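PDB 5HSM: uncharacterized HTH-type transcriptional regulator Rv2887 from Mycobacterium tuberculosis, which represses the methyltransferase gene htm and several other genes by binding promoter DNA as a homodimer, and binds salicylate and para-aminosalicylic acid. Local coordinates for residues A[69-73]-A[74-78]; A[80-83]-A[84-88]. One frame throughout, in Å; residues are numbered along the deposited sequence.

Contact 1: A[69-73]-A[74-78]; sequences PGLSS and AELAR
A capping box formed by Ser72, the N-cap residue, and Glu75 starts helix 73-79. Ser72 N donates to Glu75 OE2 at 3.0 Å. The N-H comes from above the carboxylate plane, about 70° out of it. Glu75 reaches back because its CG lies beside its own backbone N (chi1 -67°) and the chain beyond is extended. In return, Glu75 N gives a weak bond to Ser72 OG, 3.3 Å long. Ser72 OG is turned in between its own N and carbonyl carbon (chi1 68°), where it can take this amide. The helix proper begins with Leu76 N bonded to Ser72 O at 3.0 Å and Ala77 N to Ser73 O at 2.9 Å. On the loop side, Leu71 CD2 lies 3.1 Å from Glu75 OE2, a tight approach of a methyl to the carboxylate. Leu71 CD1 packs on Leu76 CD2 at 4.0 Å. Leu76 also packs on Met64 and Leu65 of helix 56-67. Gly70 and Leu71 share backbone hydrogen bonds with Ala114, which lies before helix 118-139. The Leu71-Leu76 pair next to the capping box is a hydrophobic staple, typical of a helix N-terminus, here within the winged helix-turn-helix domain.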
loop_
_atom_site.group_PDB
_atom_site.type_symbol
_atom_site.label_atom_id
_atom_site.label_comp_id
_atom_site.label_asym_id
_atom_site.label_seq_id
_atom_site.Cartn_x
_atom_site.Cartn_y
_atom_site.Cartn_z
ATOM N N PRO A 69 -11.649 6.484 -20.406
ATOM C CA PRO A 69 -11.371 5.744 -21.644
ATOM C C PRO A 69 -10.215 6.363 -22.447
ATOM O O PRO A 69 -10.069 7.592 -22.508
ATOM C CB PRO A 69 -12.690 5.833 -22.422
ATOM C CG PRO A 69 -13.732 6.209 -21.409
ATOM C CD PRO A 69 -13.024 7.012 -20.359
ATOM N N GLY A 70 -9.378 5.517 -23.031
ATOM C CA GLY A 70 -8.317 5.987 -23.904
ATOM C C GLY A 70 -6.983 6.273 -23.245
ATOM O O GLY A 70 -6.039 6.664 -23.929
ATOM N N LEU A 71 -6.893 6.093 -21.927
ATOM C CA LEU A 71 -5.605 6.207 -21.239
ATOM C C LEU A 71 -4.610 5.202 -21.780
ATOM O O LEU A 71 -4.970 4.066 -22.061
ATOM C CB LEU A 71 -5.763 5.987 -19.738
ATOM C CG LEU A 71 -6.403 7.102 -18.922
ATOM C CD1 LEU A 71 -6.249 6.802 -17.440
ATOM C CD2 LEU A 71 -5.786 8.442 -19.275
ATOM N N SER A 72 -3.354 5.609 -21.907
ATOM C CA SER A 72 -2.315 4.684 -22.346
ATOM C C SER A 72 -1.840 3.808 -21.198
ATOM O O SER A 72 -2.094 4.099 -20.029
ATOM C CB SER A 72 -1.128 5.441 -22.938
ATOM O OG SER A 72 -0.455 6.180 -21.937
ATOM N N SER A 73 -1.140 2.733 -21.547
ATOM C CA SER A 73 -0.604 1.810 -20.568
ATOM C C SER A 73 0.303 2.526 -19.577
ATOM O O SER A 73 0.250 2.261 -18.387
ATOM C CB SER A 73 0.165 0.687 -21.260
ATOM O OG SER A 73 0.714 -0.202 -20.305
ATOM N N ALA A 74 1.129 3.446 -20.069
ATOM C CA ALA A 74 2.056 4.160 -19.199
ATOM C C ALA A 74 1.278 5.006 -18.203
ATOM O O ALA A 74 1.605 5.076 -17.017
ATOM C CB ALA A 74 2.998 5.033 -20.014
ATOM N N GLU A 75 0.237 5.654 -18.702
ATOM C CA GLU A 75 -0.602 6.490 -17.853
ATOM C C GLU A 75 -1.237 5.692 -16.726
ATOM O O GLU A 75 -1.239 6.101 -15.550
ATOM C CB GLU A 75 -1.684 7.185 -18.700
ATOM C CG GLU A 75 -1.048 8.201 -19.649
ATOM C CD GLU A 75 -1.899 8.648 -20.811
ATOM O OE1 GLU A 75 -1.325 9.331 -21.685
ATOM O OE2 GLU A 75 -3.111 8.366 -20.838
ATOM N N LEU A 76 -1.829 4.570 -17.114
ATOM C CA LEU A 76 -2.441 3.641 -16.181
ATOM C C LEU A 76 -1.432 3.151 -15.147
ATOM O O LEU A 76 -1.740 3.061 -13.960
ATOM C CB LEU A 76 -3.026 2.447 -16.948
ATOM C CG LEU A 76 -4.219 2.755 -17.849
ATOM C CD1 LEU A 76 -4.373 1.641 -18.872
ATOM C CD2 LEU A 76 -5.477 2.885 -17.000
ATOM N N ALA A 77 -0.231 2.831 -15.618
ATOM C CA ALA A 77 0.822 2.297 -14.764
ATOM C C ALA A 77 1.266 3.332 -13.738
ATOM O O ALA A 77 1.565 2.980 -12.591
ATOM C CB ALA A 77 2.012 1.835 -15.605
ATOM N N ARG A 78 1.314 4.600 -14.153
ATOM C CA ARG A 78 1.677 5.684 -13.241
ATOM C C ARG A 78 0.573 5.928 -12.223
ATOM O O ARG A 78 0.855 6.093 -11.042
ATOM C CB ARG A 78 2.013 6.975 -14.002
ATOM C CG ARG A 78 3.364 6.918 -14.694
ATOM C CD ARG A 78 3.771 8.299 -15.162
ATOM N NE ARG A 78 3.992 8.375 -16.598
ATOM C CZ ARG A 78 3.411 9.253 -17.399
ATOM N NH1 ARG A 78 2.554 10.129 -16.918
ATOM N NH2 ARG A 78 3.683 9.253 -18.689
#

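Contact 2: A[80-83]-A[84-88]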
loop_
_atom_site.group_PDB
_atom_site.type_symbol
_atom_site.label_atom_id
_atom_site.label_comp_id
_atom_site.label_asym_id
_atom_site.label_seq_id
_atom_site.Cartn_x
_atom_site.Cartn_y
_atom_site.Cartn_z
ATOM N N ALA A 80 -1.575 3.750 -11.140
ATOM C CA ALA A 80 -1.666 2.595 -10.253
ATOM C C ALA A 80 -0.387 2.400 -9.457
ATOM O O ALA A 80 -0.305 1.489 -8.643
ATOM C CB ALA A 80 -1.993 1.319 -11.045
ATOM N N SER A 81 0.601 3.257 -9.696
ATOM C CA SER A 81 1.919 3.111 -9.087
ATOM C C SER A 81 2.464 1.706 -9.311
ATOM O O SER A 81 2.844 1.007 -8.371
ATOM C CB SER A 81 1.868 3.431 -7.592
ATOM O OG SER A 81 1.557 4.799 -7.393
ATOM N N VAL A 82 2.486 1.295 -10.569
ATOM C CA VAL A 82 3.045 0.007 -10.921
ATOM C C VAL A 82 3.959 0.238 -12.122
ATOM O O VAL A 82 4.009 1.344 -12.664
ATOM C CB VAL A 82 1.934 -1.025 -11.218
ATOM C CG1 VAL A 82 1.385 -0.846 -12.625
ATOM C CG2 VAL A 82 2.441 -2.433 -11.009
ATOM N N THR A 83 4.712 -0.780 -12.518
ATOM C CA THR A 83 5.591 -0.643 -13.668
ATOM C C THR A 83 4.792 -0.761 -14.955
ATOM O O THR A 83 3.796 -1.487 -14.998
ATOM C CB THR A 83 6.688 -1.706 -13.668
ATOM O OG1 THR A 83 6.131 -2.969 -14.049
ATOM C CG2 THR A 83 7.287 -1.826 -12.285
ATOM N N PRO A 84 5.231 -0.054 -16.008
ATOM C CA PRO A 84 4.625 -0.172 -17.339
ATOM C C PRO A 84 4.520 -1.625 -17.799
ATOM O O PRO A 84 3.550 -1.984 -18.458
ATOM C CB PRO A 84 5.588 0.616 -18.233
ATOM C CG PRO A 84 6.209 1.612 -17.320
ATOM C CD PRO A 84 6.324 0.937 -15.984
ATOM N N GLN A 85 5.504 -2.448 -17.441
ATOM C CA GLN A 85 5.514 -3.851 -17.845
ATOM C C GLN A 85 4.376 -4.628 -17.182
ATOM O O GLN A 85 3.673 -5.416 -17.835
ATOM C CB GLN A 85 6.866 -4.490 -17.509
ATOM C CG GLN A 85 8.053 -3.911 -18.285
ATOM C CD GLN A 85 8.621 -2.636 -17.665
ATOM O OE1 GLN A 85 8.140 -2.160 -16.636
ATOM N NE2 GLN A 85 9.652 -2.082 -18.295
ATOM N N ALA A 86 4.197 -4.397 -15.884
ATOM C CA ALA A 86 3.141 -5.049 -15.122
ATOM C C ALA A 86 1.768 -4.617 -15.636
ATOM O O ALA A 86 0.834 -5.430 -15.724
ATOM C CB ALA A 86 3.279 -4.736 -13.650
ATOM N N MET A 87 1.644 -3.338 -15.981
ATOM C CA MET A 87 0.377 -2.854 -16.516
ATOM C C MET A 87 0.118 -3.466 -17.886
ATOM O O MET A 87 -1.015 -3.815 -18.197
ATOM C CB MET A 87 0.350 -1.329 -16.606
ATOM C CG MET A 87 -1.003 -0.782 -17.038
ATOM S SD MET A 87 -2.328 -1.369 -15.966
ATOM C CE MET A 87 -1.926 -0.514 -14.443
ATOM N N ASN A 88 1.162 -3.585 -18.705
ATOM C CA ASN A 88 1.031 -4.235 -20.006
ATOM C C ASN A 88 0.512 -5.653 -19.849
ATOM O O ASN A 88 -0.359 -6.088 -20.602
ATOM C CB ASN A 88 2.364 -4.256 -20.757
ATOM C CG ASN A 88 2.761 -2.891 -21.287
ATOM O OD1 ASN A 88 1.913 -2.037 -21.531
ATOM N ND2 ASN A 88 4.060 -2.686 -21.482
#
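The backbone leaves helix 73-79 through a Schellman motif, with Ser81 at positive phi (52°), and enters helix 84-96 at Thr83, its N-cap. Thr83 O accepts from Met87 N at 3.0 Å. Thr83 OG1 accepts from Ala86 N, also at 3.0 Å, with an N-H...O angle of 161°. That hydroxyl sits between the backbone N and the carbonyl carbon of Thr83, which turns it over the open end of the helix. Thr83 OG1 also donates a weak bond, 3.4 Å long, to Gln85 OE1. The bend of Gln85 at chi2 (83°) brings its amide oxygen back to Thr83, and the two side chains cross at about a right angle. Thr83 OG1 is therefore both acceptor and donor. Apolar groups meet beside this cap. Val82 CG2 touches Ala86 CB at 3.6 Å, and Val82 CG1 touches Met87 CE at 3.8 Å. The Met87 chain is bent at chi2 and chi3, and its CE also meets Ala80 CB at 3.9 Å. The methionine methyl thus bridges two residues of the loop. Thr83 packs on Thr83 of the second subunit, and Ala80 on Leu24 of that subunit. Within its own chain, Met87 packs on Ser73, Leu76 and Ala77 of helix 73-79 and on Cys61 and Met64 of helix 56-67.

Overall arrangement
Contacts 1 and 2 follow one another in the chain, and their centres are 9 Å apart. Each starts a helix: contact 1 helix 73-79, contact 2 helix 84-96. Contact 1 is partly buried, with a carboxylate completing its cap. Contact 2 is a surface contact; its cap uses a threonine hydroxyl with a weak glutamine partner, and it reaches the second subunit. The two contacts meet directly. Ser73 OG and Asn88 OD1 probably share a hydrogen bond, though 2.5 Å is unusually short. Ala77 O and Val82 N, 2.8 Å apart, probably form another. Successive helices joined by a short turn fit the helix-turn-helix of the MarR family.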